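Local coordinates for terminase large subunit (PDB 5M1P), which acts as an ATP-driven motor that moves viral DNA into empty capsids and as the endonuclease that cuts the genome to begin and end packaging, at residues R79-S84 / Q110-T115; I62-R67 / E85-A90; S123-L128 / I178-A183; D75-L80 / A104-A109; T115-K120 / L182-S187. All coordinates share one frame; numbering follows the deposited sequence.

The five contacts all lie in the RNase H-like nuclease domain and form two groups about its eight-stranded mixed sheet. Contacts 1, 2 and 4 share helix 73-86; contacts 1 and 4, with centres about 7 Å apart, have R79 and L80 in common, and contact 2 touches contact 1 at the helix's C-terminal end. Contacts 3 and 5, about 6 Å apart between centres, both use helix 177-186 and close only after the first group along the chain. Strand 114-116 joins the groups, since T115 belongs to contacts 1 and 5. Contacts 3 and 5 pack beside the metal-binding aspartates, whereas contacts 1 and 2 belong to the scaffold farther from them.

Contact 1: residues R79-S84 / Q110-T115; sequences RLKALS and QGINYT
K81 of helix 73-86 and I112, in the turn that carries the chain out of helix 101-109 toward the edge strand 114-116, form the centre of this contact, which joins two successive beta-alpha-beta crossovers that share strand 91-94. The turn is a Schellman motif: G111 leaves the helical conformation with a positive phi of 66°, and the chain that follows swings I112 past helix 73-86, where its CA lies 6.2 Å from the CA of K81. I112 does the reaching. Its chi1 of -54° and chi2 of -59° fold the long branch so that CD1 comes against the root of the lysine, 3.6 Å from K81 CB and 3.9 Å from K81 CA, the two side chains crossing obliquely. K81 runs extended as far as CE, which passes 4.0 Å from Q110 O, and bends only at its last torsion; its ammonium group NZ forms a salt bridge with E85, one helical turn on. The lysine thus lends its aliphatic stem to the interface and keeps its charge for its own helix. A polar link lies farther along. One water molecule accepts a hydrogen bond from N113 N, 2.8 Å away, and donates one to S84 OG, also at 2.8 Å. S84 OG is bonded to A90 O as well, so this hydroxyl ties the end of the helix both to the water and to the chain entering strand 91-94. I112 also touches V92 of that strand. These are consecutive beta-alpha-beta crossovers of the RNase H-like fold, the helix of the first packing against the turn that ends the helix of the second.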
# COMPACT_ATOMS: atom_id res chain seq x y z
N ARG A 79 -0.86 15.30 -0.78
CA ARG A 79 0.06 14.47 -1.58
C ARG A 79 -0.74 13.39 -2.31
O ARG A 79 -0.48 13.09 -3.48
CB ARG A 79 1.15 13.85 -0.70
CG ARG A 79 2.11 14.84 -0.06
CD ARG A 79 3.00 15.61 -1.02
NE ARG A 79 3.95 16.46 -0.30
CZ ARG A 79 4.55 17.56 -0.78
NH1 ARG A 79 5.40 18.24 -0.01
NH2 ARG A 79 4.32 18.00 -2.02
N LEU A 80 -1.73 12.84 -1.63
CA LEU A 80 -2.64 11.89 -2.24
C LEU A 80 -3.43 12.51 -3.41
O LEU A 80 -3.56 11.90 -4.47
CB LEU A 80 -3.59 11.38 -1.17
CG LEU A 80 -4.35 10.08 -1.31
CD1 LEU A 80 -3.48 8.94 -1.80
CD2 LEU A 80 -4.91 9.77 0.07
N LYS A 81 -3.92 13.73 -3.20
CA LYS A 81 -4.59 14.49 -4.27
C LYS A 81 -3.70 14.65 -5.50
O LYS A 81 -4.12 14.42 -6.64
CB LYS A 81 -5.01 15.87 -3.76
CG LYS A 81 -5.76 16.73 -4.76
CD LYS A 81 -6.24 18.00 -4.08
CE LYS A 81 -7.18 18.77 -4.99
NZ LYS A 81 -6.40 19.55 -5.97
N ALA A 82 -2.46 15.06 -5.26
CA ALA A 82 -1.52 15.27 -6.36
C ALA A 82 -1.24 13.97 -7.11
O ALA A 82 -1.27 13.96 -8.33
CB ALA A 82 -0.24 15.92 -5.87
N LEU A 83 -1.01 12.88 -6.38
CA LEU A 83 -0.80 11.57 -7.02
C LEU A 83 -1.99 11.13 -7.83
O LEU A 83 -1.85 10.63 -8.94
CB LEU A 83 -0.52 10.48 -5.97
CG LEU A 83 0.90 10.41 -5.43
CD1 LEU A 83 0.95 9.51 -4.21
CD2 LEU A 83 1.86 9.91 -6.51
N SER A 84 -3.17 11.30 -7.26
CA SER A 84 -4.39 10.96 -7.96
C SER A 84 -4.50 11.75 -9.27
O SER A 84 -4.74 11.17 -10.32
CB SER A 84 -5.61 11.23 -7.08
OG SER A 84 -6.81 11.05 -7.81
N GLN A 110 -11.73 17.90 0.25
CA GLN A 110 -10.80 18.11 -0.86
C GLN A 110 -11.23 17.42 -2.15
O GLN A 110 -10.52 17.50 -3.15
CB GLN A 110 -9.39 17.70 -0.44
CG GLN A 110 -8.83 18.56 0.69
CD GLN A 110 -8.62 20.00 0.24
OE1 GLN A 110 -7.89 20.24 -0.72
NE2 GLN A 110 -9.27 20.95 0.92
N GLY A 111 -12.37 16.73 -2.14
CA GLY A 111 -12.89 16.09 -3.34
C GLY A 111 -12.03 14.94 -3.85
O GLY A 111 -11.97 14.71 -5.05
N ILE A 112 -11.38 14.23 -2.93
CA ILE A 112 -10.51 13.12 -3.32
C ILE A 112 -11.39 12.02 -3.89
O ILE A 112 -12.47 11.74 -3.37
CB ILE A 112 -9.68 12.56 -2.14
CG1 ILE A 112 -8.89 13.67 -1.42
CG2 ILE A 112 -8.76 11.43 -2.62
CD1 ILE A 112 -7.91 14.42 -2.29
N ASN A 113 -10.95 11.44 -5.00
CA ASN A 113 -11.60 10.27 -5.57
C ASN A 113 -11.16 9.07 -4.73
O ASN A 113 -10.02 8.65 -4.84
CB ASN A 113 -11.15 10.14 -7.03
CG ASN A 113 -11.87 9.05 -7.79
OD1 ASN A 113 -12.90 8.54 -7.36
ND2 ASN A 113 -11.32 8.70 -8.95
N TYR A 114 -12.02 8.57 -3.85
CA TYR A 114 -11.64 7.45 -2.97
C TYR A 114 -12.78 6.51 -2.64
O TYR A 114 -13.96 6.91 -2.70
CB TYR A 114 -11.00 7.95 -1.66
CG TYR A 114 -11.98 8.42 -0.62
CD1 TYR A 114 -12.52 9.70 -0.68
CD2 TYR A 114 -12.38 7.58 0.43
CE1 TYR A 114 -13.43 10.14 0.26
CE2 TYR A 114 -13.29 8.02 1.38
CZ TYR A 114 -13.81 9.30 1.29
OH TYR A 114 -14.71 9.73 2.21
N THR A 115 -12.40 5.28 -2.30
CA THR A 115 -13.28 4.24 -1.78
C THR A 115 -12.69 3.80 -0.44
O THR A 115 -11.49 3.48 -0.37
CB THR A 115 -13.36 3.04 -2.73
OG1 THR A 115 -13.95 3.48 -3.96
CG2 THR A 115 -14.24 1.94 -2.17
O HOH W 1 -8.67 12.54 -6.25

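Contact 2: residues I62-R67 / E85-A90; sequences IACLER and EDYGHA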
# COMPACT_ATOMS: atom_id res chain seq x y z
N ILE A 62 3.08 -1.53 -10.12
CA ILE A 62 3.17 -0.28 -9.39
C ILE A 62 3.92 0.73 -10.27
O ILE A 62 5.03 0.46 -10.75
CB ILE A 62 3.90 -0.47 -8.04
CG1 ILE A 62 3.10 -1.39 -7.12
CG2 ILE A 62 4.21 0.87 -7.39
CD1 ILE A 62 1.72 -0.89 -6.75
N ALA A 63 3.27 1.87 -10.51
CA ALA A 63 3.84 2.95 -11.31
C ALA A 63 4.60 3.95 -10.45
O ALA A 63 5.53 4.60 -10.92
CB ALA A 63 2.73 3.67 -12.07
N CYS A 64 4.18 4.11 -9.19
CA CYS A 64 4.76 5.11 -8.30
C CYS A 64 4.44 4.71 -6.87
O CYS A 64 3.34 4.20 -6.62
CB CYS A 64 4.14 6.47 -8.62
SG CYS A 64 4.87 7.83 -7.69
N LEU A 65 5.39 4.90 -5.97
CA LEU A 65 5.14 4.66 -4.55
C LEU A 65 5.68 5.84 -3.77
O LEU A 65 6.85 6.18 -3.93
CB LEU A 65 5.81 3.36 -4.12
CG LEU A 65 5.51 2.95 -2.67
CD1 LEU A 65 5.37 1.44 -2.58
CD2 LEU A 65 6.55 3.46 -1.68
N GLU A 66 4.84 6.47 -2.96
CA GLU A 66 5.25 7.61 -2.15
C GLU A 66 5.20 7.20 -0.70
O GLU A 66 4.21 6.59 -0.27
CB GLU A 66 4.36 8.83 -2.41
CG GLU A 66 4.83 10.08 -1.69
CD GLU A 66 4.26 11.37 -2.25
OE1 GLU A 66 3.31 11.32 -3.04
OE2 GLU A 66 4.80 12.44 -1.90
N ARG A 67 6.26 7.51 0.03
CA ARG A 67 6.38 7.11 1.42
C ARG A 67 7.04 8.21 2.23
O ARG A 67 8.05 8.77 1.82
CB ARG A 67 7.20 5.83 1.52
CG ARG A 67 7.48 5.35 2.94
CD ARG A 67 7.89 3.90 2.92
NE ARG A 67 8.15 3.29 4.23
CZ ARG A 67 9.33 3.27 4.86
NH1 ARG A 67 10.40 3.90 4.37
NH2 ARG A 67 9.43 2.62 6.01
N GLU A 85 -4.29 13.06 -9.18
CA GLU A 85 -4.36 13.91 -10.36
C GLU A 85 -3.28 13.55 -11.39
O GLU A 85 -3.56 13.51 -12.59
CB GLU A 85 -4.29 15.39 -9.95
CG GLU A 85 -5.55 15.88 -9.26
CD GLU A 85 -5.48 17.33 -8.81
OE1 GLU A 85 -6.41 17.76 -8.11
OE2 GLU A 85 -4.48 18.02 -9.11
N ASP A 86 -2.06 13.26 -10.92
CA ASP A 86 -0.97 12.89 -11.82
C ASP A 86 -1.33 11.65 -12.63
O ASP A 86 -0.95 11.55 -13.79
CB ASP A 86 0.31 12.59 -11.05
CG ASP A 86 0.98 13.83 -10.42
OD1 ASP A 86 0.64 14.98 -10.74
OD2 ASP A 86 1.88 13.63 -9.59
N TYR A 87 -2.03 10.70 -12.01
CA TYR A 87 -2.43 9.44 -12.66
C TYR A 87 -3.90 9.40 -13.09
O TYR A 87 -4.59 8.37 -13.00
CB TYR A 87 -2.01 8.26 -11.78
CG TYR A 87 -0.50 8.09 -11.79
CD1 TYR A 87 0.31 8.75 -10.86
CD2 TYR A 87 0.11 7.30 -12.75
CE1 TYR A 87 1.70 8.61 -10.89
CE2 TYR A 87 1.48 7.15 -12.77
CZ TYR A 87 2.28 7.81 -11.85
OH TYR A 87 3.64 7.67 -11.88
N GLY A 88 -4.37 10.52 -13.63
CA GLY A 88 -5.65 10.58 -14.33
C GLY A 88 -6.85 10.49 -13.43
O GLY A 88 -7.83 9.81 -13.75
N HIS A 89 -6.77 11.17 -12.29
CA HIS A 89 -7.76 11.09 -11.21
C HIS A 89 -7.93 9.65 -10.75
O HIS A 89 -9.04 9.14 -10.63
CB HIS A 89 -9.09 11.72 -11.62
CG HIS A 89 -9.00 13.19 -11.83
ND1 HIS A 89 -9.00 13.77 -13.08
CD2 HIS A 89 -8.88 14.21 -10.94
CE1 HIS A 89 -8.89 15.08 -12.96
NE2 HIS A 89 -8.82 15.37 -11.67
N ALA A 90 -6.79 9.01 -10.49
CA ALA A 90 -6.77 7.65 -9.98
C ALA A 90 -7.52 7.61 -8.66
O ALA A 90 -7.35 8.49 -7.82
CB ALA A 90 -5.34 7.20 -9.76
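Y87, the first residue to leave helical conformation after helix 73-86, drives its ring into a classic beta bulge of strand 61-69, formed by A63 and C64 opposite V54. Because both bulge residues direct their CB atoms toward the ring, the far end of the tyrosine meets two of them at once. C64 CB lies 4.0 Å from Y87 CE1 and 3.5 Å from Y87 OH. Both carbons lie on the same side of the ring, C64 CB toward CE1 and A63 CB toward CE2, each approaching obliquely. A chi1 of -71°, with CG turned away from the carbonyl carbon, sends the ring across to the strand. On its flank Y87 also meets the ring of Y37, the planes inclined by about 55°, and all three residues of the contact are buried. The other side is loose: past Y87 the chain turns through G88 and H89, both exposed and both with positive phi, and G88 N makes a 3.3 Å hydrogen bond back to E85 O. At the buried end the hydroxyl is satisfied by E29 O, and A63 CB sits 3.8 Å from Y87 CE2.

Contact 3: residues S123-L128 / I178-A183; sequences SVKEQL and IVMSLA
M180 is overlapped by two side chains of helix 122-137: K125 CE lies 4.0 Å from its sulfur SD, and L128 CD1 comes within 4.2 Å of its methyl CE. The methionine is curled, with chi2 of -47° and a similar turn at chi3, which brings CE round to face the leucine; both K125 and L128 cross it at about a right angle. One turn farther along helix 177-186, the small A183 lets the two backbones come close, its CA being 5.5 Å from that of L128. Its CB rests 4.1 Å from L128 CB, while L128 CD2 reaches over to A183 O at 3.9 Å. The short segments cross at 71°, their axes approaching to 10.5 Å, in a helix pair that backs the nuclease centre: the side chain of M180 is about 4 Å from that of D42, a calcium ligand here and probably a magnesium ligand in the active enzyme. A water donates to both L128 O and A183 O, each 2.8 Å away, although A183 O already accepts the amide of S187. The direct contact is therefore carbon and sulfur packing, and between these two short segments the polar link is the water that bridges the two carbonyls.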
# COMPACT_ATOMS: atom_id res chain seq x y z
N SER A 123 -9.46 -10.37 10.28
CA SER A 123 -10.15 -11.01 9.14
C SER A 123 -10.03 -10.21 7.84
O SER A 123 -9.73 -10.77 6.78
CB SER A 123 -11.63 -11.24 9.46
OG SER A 123 -12.27 -11.92 8.40
N VAL A 124 -10.26 -8.91 7.93
CA VAL A 124 -10.13 -8.02 6.76
C VAL A 124 -8.67 -8.00 6.29
O VAL A 124 -8.39 -8.09 5.09
CB VAL A 124 -10.60 -6.59 7.09
CG1 VAL A 124 -10.25 -5.61 5.97
CG2 VAL A 124 -12.10 -6.59 7.34
N LYS A 125 -7.76 -7.87 7.24
CA LYS A 125 -6.33 -7.86 6.93
C LYS A 125 -5.93 -9.15 6.21
O LYS A 125 -5.19 -9.10 5.23
CB LYS A 125 -5.51 -7.68 8.20
CG LYS A 125 -4.01 -7.60 7.99
CD LYS A 125 -3.30 -7.13 9.24
CE LYS A 125 -3.39 -5.62 9.40
NZ LYS A 125 -2.77 -5.15 10.66
N GLU A 126 -6.43 -10.29 6.69
CA GLU A 126 -6.05 -11.58 6.10
C GLU A 126 -6.56 -11.73 4.67
O GLU A 126 -5.86 -12.28 3.83
CB GLU A 126 -6.50 -12.73 7.00
CG GLU A 126 -5.62 -12.87 8.23
CD GLU A 126 -6.33 -13.42 9.46
OE1 GLU A 126 -7.32 -14.18 9.33
OE2 GLU A 126 -5.87 -13.08 10.57
N GLN A 127 -7.74 -11.18 4.38
CA GLN A 127 -8.28 -11.21 3.04
C GLN A 127 -7.44 -10.38 2.06
O GLN A 127 -7.12 -10.83 0.95
CB GLN A 127 -9.72 -10.70 3.06
CG GLN A 127 -10.51 -10.99 1.81
CD GLN A 127 -12.00 -10.92 2.04
OE1 GLN A 127 -12.75 -11.76 1.54
NE2 GLN A 127 -12.44 -9.93 2.81
N LEU A 128 -7.07 -9.18 2.49
CA LEU A 128 -6.17 -8.30 1.73
C LEU A 128 -4.81 -8.93 1.49
O LEU A 128 -4.30 -8.95 0.35
CB LEU A 128 -5.98 -6.97 2.48
CG LEU A 128 -7.17 -6.02 2.46
CD1 LEU A 128 -6.97 -4.89 3.45
CD2 LEU A 128 -7.38 -5.47 1.05
N ILE A 178 4.13 -0.29 4.13
CA ILE A 178 4.33 -0.58 2.70
C ILE A 178 3.51 -1.82 2.31
O ILE A 178 2.81 -1.84 1.30
CB ILE A 178 5.80 -0.82 2.34
CG1 ILE A 178 6.65 0.43 2.65
CG2 ILE A 178 5.95 -1.23 0.87
CD1 ILE A 178 8.14 0.18 2.60
N VAL A 179 3.59 -2.85 3.15
CA VAL A 179 2.85 -4.09 2.91
C VAL A 179 1.36 -3.81 2.75
O VAL A 179 0.72 -4.26 1.80
CB VAL A 179 3.08 -5.12 4.04
CG1 VAL A 179 2.25 -6.38 3.81
CG2 VAL A 179 4.57 -5.48 4.15
N MET A 180 0.83 -3.04 3.69
CA MET A 180 -0.58 -2.74 3.70
C MET A 180 -1.00 -1.85 2.52
O MET A 180 -2.04 -2.10 1.92
CB MET A 180 -1.01 -2.13 5.04
CG MET A 180 -0.93 -3.11 6.21
SD MET A 180 -1.66 -4.73 5.91
CE MET A 180 -3.32 -4.31 5.39
N SER A 181 -0.20 -0.84 2.20
CA SER A 181 -0.47 0.01 1.04
C SER A 181 -0.52 -0.82 -0.25
O SER A 181 -1.43 -0.66 -1.06
CB SER A 181 0.58 1.11 0.95
OG SER A 181 0.41 1.88 -0.23
N LEU A 182 0.45 -1.70 -0.42
CA LEU A 182 0.45 -2.59 -1.58
C LEU A 182 -0.77 -3.51 -1.61
O LEU A 182 -1.38 -3.70 -2.65
CB LEU A 182 1.73 -3.43 -1.63
CG LEU A 182 3.02 -2.68 -1.91
CD1 LEU A 182 4.19 -3.61 -1.66
CD2 LEU A 182 3.08 -2.10 -3.32
N ALA A 183 -1.15 -4.05 -0.45
CA ALA A 183 -2.31 -4.93 -0.38
C ALA A 183 -3.61 -4.17 -0.70
O ALA A 183 -4.48 -4.69 -1.40
CB ALA A 183 -2.40 -5.56 1.00
O HOH W 2 -4.72 -7.41 -1.93

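Contact 4: residues D75-L80 / A104-A109; sequences DQVARL and AEELDA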
# COMPACT_ATOMS: atom_id res chain seq x y z
N ASP A 75 -1.11 17.54 4.74
CA ASP A 75 -0.09 17.27 3.72
C ASP A 75 -0.24 15.87 3.12
O ASP A 75 -0.10 15.69 1.90
CB ASP A 75 1.31 17.48 4.29
CG ASP A 75 2.41 17.38 3.24
OD1 ASP A 75 2.17 17.78 2.08
OD2 ASP A 75 3.50 16.93 3.61
N GLN A 76 -0.55 14.88 3.95
CA GLN A 76 -0.81 13.53 3.42
C GLN A 76 -1.95 13.52 2.41
O GLN A 76 -1.83 12.92 1.34
CB GLN A 76 -1.10 12.55 4.55
CG GLN A 76 0.11 12.30 5.43
CD GLN A 76 -0.22 11.34 6.54
OE1 GLN A 76 -0.84 10.31 6.30
NE2 GLN A 76 0.18 11.69 7.76
N VAL A 77 -3.04 14.20 2.75
CA VAL A 77 -4.19 14.31 1.86
C VAL A 77 -3.82 15.09 0.59
O VAL A 77 -4.21 14.70 -0.52
CB VAL A 77 -5.43 14.89 2.57
CG1 VAL A 77 -6.54 15.16 1.57
CG2 VAL A 77 -5.91 13.94 3.65
N ALA A 78 -3.06 16.18 0.72
CA ALA A 78 -2.62 16.95 -0.45
C ALA A 78 -1.72 16.12 -1.37
O ALA A 78 -1.82 16.23 -2.59
CB ALA A 78 -1.90 18.22 -0.03
N ARG A 79 -0.86 15.30 -0.78
CA ARG A 79 0.06 14.47 -1.58
C ARG A 79 -0.74 13.39 -2.31
O ARG A 79 -0.48 13.09 -3.48
CB ARG A 79 1.15 13.85 -0.70
CG ARG A 79 2.11 14.84 -0.06
CD ARG A 79 3.00 15.61 -1.02
NE ARG A 79 3.95 16.46 -0.30
CZ ARG A 79 4.55 17.56 -0.78
NH1 ARG A 79 5.40 18.24 -0.01
NH2 ARG A 79 4.32 18.00 -2.02
N LEU A 80 -1.73 12.84 -1.63
CA LEU A 80 -2.64 11.89 -2.24
C LEU A 80 -3.43 12.51 -3.41
O LEU A 80 -3.56 11.90 -4.47
CB LEU A 80 -3.59 11.38 -1.17
CG LEU A 80 -4.35 10.08 -1.31
CD1 LEU A 80 -3.48 8.94 -1.80
CD2 LEU A 80 -4.91 9.77 0.07
N ALA A 104 -10.67 12.04 7.54
CA ALA A 104 -11.95 11.64 6.94
C ALA A 104 -12.66 12.85 6.33
O ALA A 104 -13.12 12.80 5.19
CB ALA A 104 -12.83 10.95 7.96
N GLU A 105 -12.72 13.94 7.10
CA GLU A 105 -13.32 15.18 6.62
C GLU A 105 -12.54 15.79 5.45
O GLU A 105 -13.15 16.31 4.52
CB GLU A 105 -13.44 16.20 7.76
CG GLU A 105 -14.49 15.83 8.80
CD GLU A 105 -14.31 16.55 10.12
OE1 GLU A 105 -14.83 16.05 11.14
OE2 GLU A 105 -13.66 17.62 10.15
N GLU A 106 -11.21 15.70 5.50
CA GLU A 106 -10.35 16.27 4.47
C GLU A 106 -10.46 15.52 3.14
O GLU A 106 -10.43 16.15 2.09
CB GLU A 106 -8.88 16.31 4.92
CG GLU A 106 -8.56 17.49 5.83
CD GLU A 106 -7.34 17.29 6.72
OE1 GLU A 106 -6.47 16.44 6.42
OE2 GLU A 106 -7.23 18.02 7.73
N LEU A 107 -10.59 14.20 3.18
CA LEU A 107 -10.82 13.42 1.95
C LEU A 107 -12.07 13.89 1.23
O LEU A 107 -12.05 14.06 0.02
CB LEU A 107 -10.90 11.91 2.24
CG LEU A 107 -9.61 11.21 2.67
CD1 LEU A 107 -9.93 9.81 3.18
CD2 LEU A 107 -8.61 11.15 1.53
N ASP A 108 -13.15 14.12 1.98
CA ASP A 108 -14.40 14.61 1.40
C ASP A 108 -14.30 16.10 1.02
O ASP A 108 -14.64 16.46 -0.11
CB ASP A 108 -15.58 14.35 2.35
CG ASP A 108 -15.85 12.87 2.54
OD1 ASP A 108 -15.67 12.09 1.58
OD2 ASP A 108 -16.23 12.47 3.67
N ALA A 109 -13.80 16.93 1.92
CA ALA A 109 -13.67 18.37 1.67
C ALA A 109 -12.78 18.70 0.46
O ALA A 109 -13.07 19.62 -0.30
CB ALA A 109 -13.18 19.10 2.91
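V77 faces helix 101-109 with both of its methyl groups, and E106 and L107 receive them. With chi1 at 173° the branches separate: CG1, trans to the amide nitrogen, passes 4.0 Å from E106 O, while CG2, on the side of that nitrogen, takes most of the contact. CG2 touches the glutamate at two points, 4.0 Å from E106 CB and 3.8 Å from E106 OE1, the valine crossing it at a slant. E106 makes this possible by running extended beyond CG, at the partly exposed border of the interface. Deeper in, the leucines meet by their branch ends. L107 leaves its backbone at an angle to the other helix, and it is the methyl CD2 that bridges the gap, 4.4 Å from V77 CG2 and 4.2 Å from L80 CD2. L80 differs from L107 in holding CG trans to its backbone nitrogen, chi1 being -160°, and its other flank packs on I39, A41 and F52 of the sheet; it therefore joins the helix pair to the strands. On the side of helix 73-86 turned from this interface, R79 and D75 attract each other weakly, NE and OD1 being 3.3 Å apart but with the oxygen well out of the guanidinium plane. The segment axes come within 10.0 Å and run at 35° in the same general direction. Two helices leading in turn into the parallel strands 91-94 and 114-116, packed here through V77, L80, E106 and L107, are characteristic of the crossover connections of an RNase H-like fold.

Contact 5: residues T115-K120 / L182-S187; sequences TPLPVK and LALAYS
S187 OG donates a 2.6 Å hydrogen bond to L184 O, three residues earlier, and also lies 3.7 Å from L117 CD1 across the contact. Its chi1 of 74° wedges the hydroxyl between the backbone nitrogen and carbonyl carbon of its own residue, turning it back toward L184 O. The bond meets the carbonyl at 141°, from 26° outside its plane. The hydroxyl is thereby held in place where the leucine methyl comes against it. L184 supplies the centre of the apolar contact through a single methyl, CD2. This group sits 4.1 Å from L117 CB and 4.0 Å from L117 O, and V119 CG2 approaches it at 4.2 Å, the valine slanting across the leucine. In the RNase H-like fold the edge strand 114-116 here gives way to a loop that passes over helix 177-186, right beside the nuclease site; the side chain of L184 is about 5 Å from that of D42, which binds calcium. V119 is the centre of an inverse gamma turn, and its amide N is hydrogen-bonded to D95 OD1. D95 is probably a ligand of the second catalytic magnesium, so the turn can help to position that carboxylate from the second shell. L128 of helix 122-137 packs against L117, V119 and S187 alike, and L117 and S187 also touch V93 in the neighbouring strand.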
# COMPACT_ATOMS: atom_id res chain seq x y z
N THR A 115 -12.40 5.28 -2.30
CA THR A 115 -13.28 4.24 -1.78
C THR A 115 -12.69 3.80 -0.44
O THR A 115 -11.49 3.48 -0.37
CB THR A 115 -13.36 3.04 -2.73
OG1 THR A 115 -13.95 3.48 -3.96
CG2 THR A 115 -14.24 1.94 -2.17
N PRO A 116 -13.50 3.82 0.64
CA PRO A 116 -12.98 3.36 1.93
C PRO A 116 -12.83 1.83 1.98
O PRO A 116 -13.72 1.09 1.52
CB PRO A 116 -14.04 3.84 2.93
CG PRO A 116 -15.30 3.91 2.14
CD PRO A 116 -14.91 4.22 0.72
N LEU A 117 -11.71 1.38 2.51
CA LEU A 117 -11.47 -0.02 2.81
C LEU A 117 -10.84 -0.08 4.21
O LEU A 117 -9.63 -0.23 4.33
CB LEU A 117 -10.59 -0.67 1.74
CG LEU A 117 -10.79 -2.18 1.58
CD1 LEU A 117 -10.06 -2.68 0.34
CD2 LEU A 117 -10.33 -2.96 2.81
N PRO A 118 -11.67 0.08 5.26
CA PRO A 118 -11.11 0.10 6.62
C PRO A 118 -10.55 -1.26 7.02
O PRO A 118 -11.26 -2.27 6.96
CB PRO A 118 -12.31 0.48 7.49
CG PRO A 118 -13.50 0.09 6.71
CD PRO A 118 -13.13 0.24 5.27
N VAL A 119 -9.30 -1.27 7.46
CA VAL A 119 -8.63 -2.51 7.85
C VAL A 119 -8.95 -2.70 9.33
O VAL A 119 -8.12 -2.45 10.22
CB VAL A 119 -7.13 -2.51 7.51
CG1 VAL A 119 -6.51 -3.85 7.88
CG2 VAL A 119 -6.91 -2.25 6.02
N LYS A 120 -10.17 -3.15 9.57
CA LYS A 120 -10.81 -3.03 10.88
C LYS A 120 -10.78 -4.29 11.72
O LYS A 120 -11.29 -4.30 12.84
CB LYS A 120 -12.26 -2.56 10.71
CG LYS A 120 -13.18 -3.52 9.96
CD LYS A 120 -14.51 -2.86 9.63
CE LYS A 120 -15.42 -2.80 10.85
NZ LYS A 120 -16.13 -4.09 11.04
N LEU A 182 0.45 -1.70 -0.42
CA LEU A 182 0.45 -2.59 -1.58
C LEU A 182 -0.77 -3.51 -1.61
O LEU A 182 -1.38 -3.70 -2.65
CB LEU A 182 1.73 -3.43 -1.63
CG LEU A 182 3.02 -2.68 -1.91
CD1 LEU A 182 4.19 -3.61 -1.66
CD2 LEU A 182 3.08 -2.10 -3.32
N ALA A 183 -1.15 -4.05 -0.45
CA ALA A 183 -2.31 -4.93 -0.38
C ALA A 183 -3.61 -4.17 -0.70
O ALA A 183 -4.48 -4.69 -1.40
CB ALA A 183 -2.40 -5.56 1.00
N LEU A 184 -3.72 -2.94 -0.22
CA LEU A 184 -4.87 -2.07 -0.55
C LEU A 184 -4.96 -1.83 -2.05
O LEU A 184 -6.04 -1.94 -2.61
CB LEU A 184 -4.78 -0.76 0.21
CG LEU A 184 -5.06 -0.89 1.72
CD1 LEU A 184 -4.51 0.32 2.45
CD2 LEU A 184 -6.54 -1.07 2.01
N ALA A 185 -3.83 -1.54 -2.69
CA ALA A 185 -3.82 -1.34 -4.15
C ALA A 185 -4.25 -2.60 -4.88
O ALA A 185 -5.17 -2.57 -5.71
CB ALA A 185 -2.44 -0.90 -4.61
N TYR A 186 -3.57 -3.70 -4.58
CA TYR A 186 -3.82 -4.96 -5.27
C TYR A 186 -5.17 -5.61 -4.97
O TYR A 186 -5.59 -6.50 -5.71
CB TYR A 186 -2.67 -5.96 -5.03
CG TYR A 186 -1.49 -5.70 -5.95
CD1 TYR A 186 -1.51 -6.15 -7.27
CD2 TYR A 186 -0.39 -4.96 -5.54
CE1 TYR A 186 -0.46 -5.89 -8.14
CE2 TYR A 186 0.68 -4.70 -6.38
CZ TYR A 186 0.64 -5.16 -7.69
OH TYR A 186 1.72 -4.89 -8.51
N SER A 187 -5.87 -5.15 -3.94
CA SER A 187 -7.26 -5.57 -3.70
C SER A 187 -8.17 -5.28 -4.89
O SER A 187 -9.23 -5.89 -5.01
CB SER A 187 -7.84 -4.89 -2.46
OG SER A 187 -8.13 -3.53 -2.72